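Local atomic coordinates of sialidase B (Streptococcus pneumoniae serotype 4, PDB entry 4XJW), a protein that hydrolyses alpha-(2->3), alpha-(2->6) and alpha-(2->8) glycosidic linkages of terminal sialic acids in oligosaccharides, glycoproteins and glycolipids. Residues 209-214 with 617-622; 556-561 with 624-629; 335-340 with 410-415. The protein carries 1 engineered substitution. All coordinates share one frame; numbering follows the deposited sequence.

Interactions 1 and 2 form one continuous region, with centres 6 Å apart, because strands 616-620 and 626-631 are neighbours in the same three-stranded sheet. Ala617 N of interaction 1 lies 2.8 Å from Leu629 O of interaction 2, and Glu620 OE2 lies 2.6 Å from Ser561 OG. Both border the pocket of the inhibitor OPX: interaction 1 supplies most of the wall, interaction 2 adds Ile558. At its other end interaction 1 nears the active site, as the Pro209 side chain is about 4 Å from that of Tyr615, the probable nucleophile. Interaction 3 is remote, its centre 41 Å from that of interaction 1 and 46 Å from that of interaction 2.

Interaction 1 (209-214 with 617-622); sequences PTLYTL and AITELP. With OPX ((1s,3R,4S)-1-[(cyclohexylamino)methyl]-3,4-dihydroxycyclopentanesulfonic acid), chain B.
Thr213 OG1 is held from two directions: it donates to Glu620 O at 2.7 Å and accepts from Thr619 OG1 at 2.9 Å. The donor to Glu620 O stands above the carbonyl plane, 43° out of it. Thr619 OG1, anti to its own backbone N (chi1 -158°), also lies 2.9 Å from OPX OAD, which makes a weak hydrogen bond to it. Thr213 N reaches the same OAD at 3.0 Å in a nearly straight bond (166° at the hydrogen), so the ligand hydroxyl closes a ring of bonds between the two threonines. Beside it the Tyr212 ring receives the ligand's cyclopentane over one face, with OPX CAP 3.7 Å above the ring centre and CAM near CE1 and CZ. Farther along, the contact turns apolar: Ala617 CB sits 3.5 Å from Thr210 CA and 3.9 Å from Leu211 CG, while Leu211 CB rests on Thr619 CG2. The segments run nearly parallel, and both hydrogen bonds between them use Thr213 OG1. Strands 205-213 and 616-620 are edge strands of separate sheets, consistent with the first and last blades of the sialidase propeller meeting here. The chemistry implies a directed chain, Thr619 OG1 donating to Thr213 OG1 and Thr213 OG1 to Glu620 O, which leaves Thr619 OG1 able to accept the weak bond from OPX OAD while the backbone N-H of Thr213 fixes the hydroxyl's position.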
loop_
_atom_site.group_PDB
_atom_site.type_symbol
_atom_site.label_atom_id
_atom_site.label_comp_id
_atom_site.label_asym_id
_atom_site.label_seq_id
_atom_site.Cartn_x
_atom_site.Cartn_y
_atom_site.Cartn_z
ATOM N N PRO A 209 -4.149 -1.471 2.184
ATOM C CA PRO A 209 -4.914 -2.681 1.854
ATOM C C PRO A 209 -6.003 -2.971 2.872
ATOM O O PRO A 209 -5.868 -2.639 4.060
ATOM C CB PRO A 209 -3.863 -3.782 1.956
ATOM C CG PRO A 209 -2.862 -3.251 2.959
ATOM C CD PRO A 209 -2.795 -1.782 2.680
ATOM N N THR A 210 -7.067 -3.625 2.410
ATOM C CA THR A 210 -8.126 -4.136 3.281
ATOM C C THR A 210 -8.452 -5.573 2.865
ATOM O O THR A 210 -8.150 -5.990 1.738
ATOM C CB THR A 210 -9.414 -3.280 3.252
ATOM O OG1 THR A 210 -10.197 -3.623 2.103
ATOM C CG2 THR A 210 -9.089 -1.769 3.240
ATOM N N LEU A 211 -9.033 -6.326 3.799
ATOM C CA LEU A 211 -9.559 -7.675 3.537
ATOM C C LEU A 211 -10.819 -7.858 4.354
ATOM O O LEU A 211 -10.922 -7.348 5.453
ATOM C CB LEU A 211 -8.539 -8.739 3.968
ATOM C CG LEU A 211 -7.263 -8.953 3.160
ATOM C CD1 LEU A 211 -6.316 -9.906 3.894
ATOM C CD2 LEU A 211 -7.588 -9.466 1.766
ATOM N N TYR A 212 -11.774 -8.614 3.828
ATOM C CA TYR A 212 -13.011 -8.874 4.543
ATOM C C TYR A 212 -13.602 -10.167 4.006
ATOM O O TYR A 212 -13.663 -10.374 2.787
ATOM C CB TYR A 212 -14.003 -7.735 4.306
ATOM C CG TYR A 212 -15.195 -7.719 5.241
ATOM C CD1 TYR A 212 -16.280 -8.571 5.044
ATOM C CD2 TYR A 212 -15.241 -6.844 6.308
ATOM C CE1 TYR A 212 -17.377 -8.544 5.894
ATOM C CE2 TYR A 212 -16.327 -6.805 7.160
ATOM C CZ TYR A 212 -17.392 -7.650 6.948
ATOM O OH TYR A 212 -18.463 -7.595 7.812
ATOM N N THR A 213 -14.040 -11.032 4.912
ATOM C CA THR A 213 -14.587 -12.329 4.516
ATOM C C THR A 213 -16.106 -12.236 4.501
ATOM O O THR A 213 -16.737 -11.992 5.531
ATOM C CB THR A 213 -14.131 -13.423 5.477
ATOM O OG1 THR A 213 -12.699 -13.458 5.490
ATOM C CG2 THR A 213 -14.671 -14.788 5.052
ATOM N N LEU A 214 -16.675 -12.422 3.311
ATOM C CA LEU A 214 -18.121 -12.339 3.111
ATOM C C LEU A 214 -18.813 -13.631 3.533
ATOM O O LEU A 214 -18.175 -14.689 3.666
ATOM C CB LEU A 214 -18.450 -12.004 1.645
ATOM C CG LEU A 214 -17.772 -10.731 1.118
ATOM C CD1 LEU A 214 -18.129 -10.546 -0.361
ATOM C CD2 LEU A 214 -18.212 -9.524 1.928
ATOM N N ALA A 617 -3.788 -5.618 6.519
ATOM C CA ALA A 617 -5.142 -6.132 6.552
ATOM C C ALA A 617 -5.085 -7.602 6.941
ATOM O O ALA A 617 -4.271 -8.371 6.398
ATOM C CB ALA A 617 -5.791 -5.950 5.182
ATOM N N ILE A 618 -5.938 -8.000 7.886
ATOM C CA ILE A 618 -6.055 -9.414 8.224
ATOM C C ILE A 618 -7.496 -9.902 8.214
ATOM O O ILE A 618 -8.424 -9.180 8.581
ATOM C CB ILE A 618 -5.381 -9.761 9.572
ATOM C CG1 ILE A 618 -5.964 -8.934 10.724
ATOM C CG2 ILE A 618 -3.852 -9.602 9.473
ATOM C CD1 ILE A 618 -5.453 -9.408 12.085
ATOM N N THR A 619 -7.687 -11.137 7.778
ATOM C CA THR A 619 -9.012 -11.726 7.877
ATOM C C THR A 619 -8.917 -13.224 8.035
ATOM O O THR A 619 -7.984 -13.852 7.534
ATOM C CB THR A 619 -9.928 -11.302 6.701
ATOM O OG1 THR A 619 -11.294 -11.464 7.091
ATOM C CG2 THR A 619 -9.647 -12.117 5.414
ATOM N N GLU A 620 -9.878 -13.789 8.759
ATOM C CA GLU A 620 -10.006 -15.234 8.829
ATOM C C GLU A 620 -10.669 -15.704 7.556
ATOM O O GLU A 620 -11.775 -15.276 7.217
ATOM C CB GLU A 620 -10.827 -15.653 10.051
ATOM C CG GLU A 620 -10.943 -17.166 10.198
ATOM C CD GLU A 620 -11.693 -17.584 11.441
ATOM O OE1 GLU A 620 -12.108 -16.706 12.227
ATOM O OE2 GLU A 620 -11.890 -18.811 11.619
ATOM N N LEU A 621 -9.961 -16.563 6.835
ATOM C CA LEU A 621 -10.497 -17.182 5.632
ATOM C C LEU A 621 -11.535 -18.218 6.054
ATOM O O LEU A 621 -11.525 -18.693 7.207
ATOM C CB LEU A 621 -9.364 -17.804 4.811
ATOM C CG LEU A 621 -8.237 -16.792 4.553
ATOM C CD1 LEU A 621 -7.001 -17.456 3.995
ATOM C CD2 LEU A 621 -8.707 -15.675 3.631
ATOM N N PRO A 622 -12.463 -18.553 5.148
ATOM C CA PRO A 622 -13.512 -19.507 5.523
ATOM C C PRO A 622 -12.980 -20.867 5.965
ATOM O O PRO A 622 -13.689 -21.571 6.685
ATOM C CB PRO A 622 -14.321 -19.659 4.234
ATOM C CG PRO A 622 -14.115 -18.372 3.510
ATOM C CD PRO A 622 -12.686 -17.986 3.804
HETATM C CAF OPX B . -14.929 -18.057 9.334
HETATM C CAG OPX B . -16.370 -17.885 9.716
HETATM C CAH OPX B . -14.500 -16.961 8.412
HETATM C CAI OPX B . -16.601 -16.537 10.334
HETATM C CAJ OPX B . -14.735 -15.598 8.997
HETATM C CAK OPX B . -16.302 -13.026 9.197
HETATM C CAL OPX B . -14.972 -11.310 10.552
HETATM C CAM OPX B . -16.181 -10.559 8.623
HETATM C CAO OPX B . -14.420 -10.023 10.060
HETATM C CAP OPX B . -14.772 -9.989 8.635
HETATM C CAQ OPX B . -16.176 -15.433 9.417
HETATM C CAR OPX B . -16.217 -11.573 9.757
HETATM N NAN OPX B . -16.376 -14.160 10.130
HETATM O OAA OPX B . -17.641 -12.290 11.880
HETATM O OAB OPX B . -17.504 -9.915 11.385
HETATM O OAC OPX B . -13.053 -9.940 10.266
HETATM O OAD OPX B . -13.967 -10.786 7.869
HETATM O OAE OPX B . -18.851 -11.335 9.994
HETATM S SAS OPX B . -17.634 -11.265 10.811
#

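Interaction 2 (556-561 with 624-629); sequences SAIKYS and HHIGVL
Tyr560 crosses the His624 side chain at about a right angle and ends in a hydrogen bond from its OH to His624 O, 2.7 Å long. The carbonyl oxygen lies at the ring's edge, in its plane, and the hydroxyl sits on a lone pair in the carbonyl plane, with a C=O...donor angle of 138°. Tyr560 CG is anti to the backbone N (chi1 -167°), which starts the ring on its way toward 624-629 although the CB itself is not aimed there. Tyr560 OH also approaches His624 CB at 3.5 Å. On the apolar side Ile626 CD1 does the touching: the branch bends back at chi2 (-61°) and places this methyl 3.7 Å from Tyr560 CE1 and 3.8 Å from Tyr560 CD1. The same methyl meets Ile558 CD1 at 4.0 Å, the two isoleucines sliding past each other in opposite directions. Ile571 of strand 569-575 touches both of them, and Ile558 also touches the bound OPX. At the outer end Ser561 OG comes within 3.3 Å of His624 ND1, and each atom is hydrogen-bonded to Glu620 OE2. The chemistry thus joins two neighbouring sheets by a methyl-lined seam finished with polar groups; two partners on one carboxylate oxygen would probably favour an ionised Glu620, and the tyrosine bond ties the segment at His624 to that at Tyr560.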
loop_
_atom_site.group_PDB
_atom_site.type_symbol
_atom_site.label_atom_id
_atom_site.label_comp_id
_atom_site.label_asym_id
_atom_site.label_seq_id
_atom_site.Cartn_x
_atom_site.Cartn_y
_atom_site.Cartn_z
ATOM N N SER A 556 -4.419 -3.660 12.387
ATOM C CA SER A 556 -5.633 -4.376 12.008
ATOM C C SER A 556 -5.897 -5.451 13.050
ATOM O O SER A 556 -4.977 -5.863 13.768
ATOM C CB SER A 556 -5.533 -4.935 10.595
ATOM O OG SER A 556 -4.352 -5.689 10.378
ATOM N N ALA A 557 -7.152 -5.872 13.167
ATOM C CA ALA A 557 -7.562 -6.687 14.309
ATOM C C ALA A 557 -8.755 -7.530 13.956
ATOM O O ALA A 557 -9.692 -7.037 13.335
ATOM C CB ALA A 557 -7.900 -5.793 15.483
ATOM N N ILE A 558 -8.729 -8.793 14.369
ATOM C CA ILE A 558 -9.900 -9.659 14.185
ATOM C C ILE A 558 -10.180 -10.514 15.415
ATOM O O ILE A 558 -9.296 -10.768 16.233
ATOM C CB ILE A 558 -9.754 -10.598 12.969
ATOM C CG1 ILE A 558 -8.530 -11.511 13.126
ATOM C CG2 ILE A 558 -9.669 -9.808 11.673
ATOM C CD1 ILE A 558 -8.484 -12.687 12.132
ATOM N N LYS A 559 -11.431 -10.954 15.531
ATOM C CA LYS A 559 -11.832 -11.950 16.514
ATOM C C LYS A 559 -11.862 -13.282 15.773
ATOM O O LYS A 559 -12.604 -13.439 14.805
ATOM C CB LYS A 559 -13.222 -11.610 17.055
ATOM C CG LYS A 559 -13.855 -12.684 17.932
ATOM C CD LYS A 559 -13.282 -12.662 19.327
ATOM C CE LYS A 559 -13.801 -13.831 20.177
ATOM N NZ LYS A 559 -15.288 -13.864 20.306
ATOM N N TYR A 560 -11.018 -14.213 16.198
ATOM C CA TYR A 560 -10.911 -15.523 15.559
ATOM C C TYR A 560 -12.129 -16.370 15.929
ATOM O O TYR A 560 -12.622 -16.281 17.051
ATOM C CB TYR A 560 -9.607 -16.197 15.999
ATOM C CG TYR A 560 -9.228 -17.406 15.177
ATOM C CD1 TYR A 560 -9.079 -17.312 13.798
ATOM C CD2 TYR A 560 -9.009 -18.638 15.778
ATOM C CE1 TYR A 560 -8.738 -18.419 13.038
ATOM C CE2 TYR A 560 -8.661 -19.749 15.029
ATOM C CZ TYR A 560 -8.529 -19.638 13.658
ATOM O OH TYR A 560 -8.181 -20.740 12.898
ATOM N N SER A 561 -12.630 -17.171 14.989
ATOM C CA SER A 561 -13.863 -17.938 15.214
ATOM C C SER A 561 -13.689 -19.175 16.105
ATOM O O SER A 561 -14.673 -19.684 16.657
ATOM C CB SER A 561 -14.492 -18.365 13.879
ATOM O OG SER A 561 -13.791 -19.450 13.292
ATOM N N HIS A 624 -10.541 -21.231 7.969
ATOM C CA HIS A 624 -9.918 -20.933 9.267
ATOM C C HIS A 624 -8.424 -20.651 9.207
ATOM O O HIS A 624 -7.780 -20.517 10.247
ATOM C CB HIS A 624 -10.238 -22.008 10.316
ATOM C CG HIS A 624 -11.703 -22.280 10.457
ATOM N ND1 HIS A 624 -12.612 -21.292 10.774
ATOM C CD2 HIS A 624 -12.418 -23.419 10.315
ATOM C CE1 HIS A 624 -13.825 -21.812 10.817
ATOM N NE2 HIS A 624 -13.737 -23.104 10.553
ATOM N N HIS A 625 -7.871 -20.570 8.001
ATOM C CA HIS A 625 -6.559 -19.938 7.844
ATOM C C HIS A 625 -6.705 -18.442 8.049
ATOM O O HIS A 625 -7.827 -17.919 8.135
ATOM C CB HIS A 625 -5.984 -20.178 6.454
ATOM C CG HIS A 625 -5.627 -21.601 6.183
ATOM N ND1 HIS A 625 -4.510 -21.955 5.454
ATOM C CD2 HIS A 625 -6.253 -22.757 6.501
ATOM C CE1 HIS A 625 -4.456 -23.270 5.351
ATOM N NE2 HIS A 625 -5.495 -23.783 5.992
ATOM N N ILE A 626 -5.564 -17.760 8.125
ATOM C CA ILE A 626 -5.522 -16.312 8.237
ATOM C C ILE A 626 -4.879 -15.753 6.978
ATOM O O ILE A 626 -3.796 -16.189 6.583
ATOM C CB ILE A 626 -4.677 -15.884 9.439
ATOM C CG1 ILE A 626 -5.200 -16.500 10.741
ATOM C CG2 ILE A 626 -4.641 -14.363 9.531
ATOM C CD1 ILE A 626 -6.617 -16.108 11.120
ATOM N N GLY A 627 -5.562 -14.824 6.320
ATOM C CA GLY A 627 -4.970 -14.102 5.206
ATOM C C GLY A 627 -4.479 -12.740 5.663
ATOM O O GLY A 627 -5.161 -12.058 6.438
ATOM N N VAL A 628 -3.289 -12.360 5.198
ATOM C CA VAL A 628 -2.677 -11.072 5.544
ATOM C C VAL A 628 -2.280 -10.385 4.238
ATOM O O VAL A 628 -1.558 -10.956 3.429
ATOM C CB VAL A 628 -1.438 -11.240 6.453
ATOM C CG1 VAL A 628 -0.935 -9.886 6.921
ATOM C CG2 VAL A 628 -1.752 -12.122 7.657
ATOM N N LEU A 629 -2.803 -9.185 4.018
ATOM C CA LEU A 629 -2.408 -8.350 2.895
ATOM C C LEU A 629 -1.764 -7.111 3.504
ATOM O O LEU A 629 -2.400 -6.381 4.259
ATOM C CB LEU A 629 -3.622 -7.965 2.053
ATOM C CG LEU A 629 -3.348 -7.118 0.817
ATOM C CD1 LEU A 629 -2.494 -7.895 -0.171
ATOM C CD2 LEU A 629 -4.668 -6.690 0.177
#

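Interaction 3 (335-340 with 410-415); sequences LKKNGD and DSLFKV
Lys337 carries its CG anti to the backbone N (chi1 -164°), and Phe413 on the facing strand has CG beside the backbone N (chi1 -72°); their pairing across the strands already puts both CB atoms on one face of the sheet, and these torsions turn the two CG atoms so that aliphatic chain and aromatic ring meet. The lysine stays extended beyond CG and crosses the ring obliquely: its CG is 3.5 Å from Phe413 CE1 and its CD is 3.8 Å from Phe413 CZ. Leu412 lies beside Lys337 and points the same way, its CD1 near Lys337 CE and Asn338 CB. Leu335 meets the phenylalanine at about a right angle, CD1 to Phe413 CB at 4.0 Å, and its CD2 touches Val415 CG1 at 3.8 Å. Outside the segments, Tyr345 and Tyr364 pack edge-to-face with Phe413, so its ring belongs to a small aromatic cluster.

The backbone evidence for pairing is direct. Lys336 and Lys414 form an antiparallel hydrogen-bonded pair, Lys336 N to Lys414 O and Lys414 N to Lys336 O both measuring 2.9 Å. Lys337 and Phe413 follow as a non-hydrogen-bonded pair, and Asn338 N to Leu412 O, with 142° at the hydrogen, extends the ladder past them. Each of the three carbonyl oxygens also takes a CA-H...O contact from the opposing strand. Within its own segment Ser411 OG donates to Phe413 O at 2.7 Å.

Beyond Lys337 the chain reverses in a type II beta turn closed by Asp340 N and Lys337 O, with Gly339 at its third position. This makes a beta hairpin of strands 330-337 and 345-347, bonded between Leu335 and Tyr345; at the other edge, through Lys336 and Lys414, strand 413-414 returns from far along the chain to extend the antiparallel sheet, here in the domain inserted into the sialidase propeller.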
loop_
_atom_site.group_PDB
_atom_site.type_symbol
_atom_site.label_atom_id
_atom_site.label_comp_id
_atom_site.label_asym_id
_atom_site.label_seq_id
_atom_site.Cartn_x
_atom_site.Cartn_y
_atom_site.Cartn_z
ATOM N N LEU A 335 -21.982 24.862 -3.318
ATOM C CA LEU A 335 -21.197 24.998 -4.539
ATOM C C LEU A 335 -20.794 26.447 -4.786
ATOM O O LEU A 335 -21.536 27.377 -4.462
ATOM C CB LEU A 335 -21.974 24.495 -5.752
ATOM C CG LEU A 335 -22.334 23.012 -5.826
ATOM C CD1 LEU A 335 -23.261 22.732 -7.002
ATOM C CD2 LEU A 335 -21.078 22.164 -5.914
ATOM N N LYS A 336 -19.616 26.618 -5.374
ATOM C CA LYS A 336 -19.136 27.925 -5.797
ATOM C C LYS A 336 -19.081 27.937 -7.311
ATOM O O LYS A 336 -18.538 27.017 -7.933
ATOM C CB LYS A 336 -17.748 28.209 -5.215
ATOM C CG LYS A 336 -16.998 29.344 -5.914
ATOM C CD LYS A 336 -15.700 29.670 -5.204
ATOM C CE LYS A 336 -15.979 30.230 -3.825
ATOM N NZ LYS A 336 -14.731 30.556 -3.080
ATOM N N LYS A 337 -19.657 28.969 -7.917
ATOM C CA LYS A 337 -19.655 29.064 -9.365
ATOM C C LYS A 337 -18.416 29.824 -9.812
ATOM O O LYS A 337 -17.949 30.718 -9.109
ATOM C CB LYS A 337 -20.923 29.759 -9.861
ATOM C CG LYS A 337 -21.181 29.548 -11.340
ATOM C CD LYS A 337 -22.423 30.293 -11.810
ATOM C CE LYS A 337 -22.683 30.046 -13.290
ATOM N NZ LYS A 337 -23.848 30.835 -13.795
ATOM N N ASN A 338 -17.873 29.468 -10.970
ATOM C CA ASN A 338 -16.663 30.127 -11.449
ATOM C C ASN A 338 -16.872 31.635 -11.584
ATOM O O ASN A 338 -17.870 32.080 -12.152
ATOM C CB ASN A 338 -16.209 29.533 -12.779
ATOM C CG ASN A 338 -14.778 29.909 -13.123
ATOM O OD1 ASN A 338 -14.007 30.339 -12.263
ATOM N ND2 ASN A 338 -14.417 29.741 -14.384
ATOM N N GLY A 339 -15.941 32.408 -11.041
ATOM C CA GLY A 339 -16.076 33.854 -11.024
ATOM C C GLY A 339 -16.461 34.405 -9.661
ATOM O O GLY A 339 -16.061 35.513 -9.297
ATOM N N ASP A 340 -17.238 33.633 -8.907
ATOM C CA ASP A 340 -17.636 34.017 -7.554
ATOM C C ASP A 340 -16.499 33.750 -6.565
ATOM O O ASP A 340 -15.725 32.806 -6.741
ATOM C CB ASP A 340 -18.878 33.229 -7.115
ATOM C CG ASP A 340 -20.095 33.513 -7.970
ATOM O OD1 ASP A 340 -19.965 34.225 -8.990
ATOM O OD2 ASP A 340 -21.190 33.007 -7.631
ATOM N N ASP A 410 -11.506 21.902 -13.025
ATOM C CA ASP A 410 -12.027 22.639 -14.178
ATOM C C ASP A 410 -13.545 22.850 -14.168
ATOM O O ASP A 410 -14.105 23.391 -15.127
ATOM C CB ASP A 410 -11.628 21.939 -15.485
ATOM C CG ASP A 410 -10.138 22.022 -15.780
ATOM O OD1 ASP A 410 -9.362 22.521 -14.937
ATOM O OD2 ASP A 410 -9.747 21.559 -16.880
ATOM N N SER A 411 -14.215 22.411 -13.107
ATOM C CA SER A 411 -15.676 22.494 -13.053
ATOM C C SER A 411 -16.220 23.929 -12.946
ATOM O O SER A 411 -15.616 24.806 -12.319
ATOM C CB SER A 411 -16.235 21.646 -11.906
ATOM O OG SER A 411 -17.643 21.561 -11.982
ATOM N N LEU A 412 -17.376 24.145 -13.565
ATOM C CA LEU A 412 -18.095 25.416 -13.463
ATOM C C LEU A 412 -18.615 25.629 -12.045
ATOM O O LEU A 412 -18.650 26.757 -11.550
ATOM C CB LEU A 412 -19.261 25.435 -14.448
ATOM C CG LEU A 412 -20.191 26.646 -14.488
ATOM C CD1 LEU A 412 -19.403 27.915 -14.763
ATOM C CD2 LEU A 412 -21.261 26.436 -15.560
ATOM N N PHE A 413 -19.041 24.541 -11.408
ATOM C CA PHE A 413 -19.460 24.559 -10.014
ATOM C C PHE A 413 -18.538 23.656 -9.200
ATOM O O PHE A 413 -18.307 22.506 -9.576
ATOM C CB PHE A 413 -20.904 24.067 -9.887
ATOM C CG PHE A 413 -21.918 25.038 -10.398
ATOM C CD1 PHE A 413 -22.331 26.101 -9.613
ATOM C CD2 PHE A 413 -22.468 24.879 -11.662
ATOM C CE1 PHE A 413 -23.272 27.004 -10.082
ATOM C CE2 PHE A 413 -23.416 25.773 -12.137
ATOM C CZ PHE A 413 -23.818 26.833 -11.343
ATOM N N LYS A 414 -18.010 24.178 -8.098
ATOM C CA LYS A 414 -17.026 23.448 -7.297
ATOM C C LYS A 414 -17.448 23.308 -5.838
ATOM O O LYS A 414 -18.035 24.225 -5.259
ATOM C CB LYS A 414 -15.655 24.128 -7.412
ATOM C CG LYS A 414 -15.036 23.918 -8.788
ATOM C CD LYS A 414 -13.798 24.771 -9.008
ATOM C CE LYS A 414 -12.551 24.127 -8.459
ATOM N NZ LYS A 414 -11.323 24.832 -8.960
ATOM N N VAL A 415 -17.156 22.149 -5.249
ATOM C CA VAL A 415 -17.440 21.925 -3.838
ATOM C C VAL A 415 -16.393 22.603 -2.964
ATOM O O VAL A 415 -15.326 23.002 -3.436
ATOM C CB VAL A 415 -17.496 20.421 -3.497
ATOM C CG1 VAL A 415 -18.590 19.741 -4.297
ATOM C CG2 VAL A 415 -16.162 19.757 -3.774
#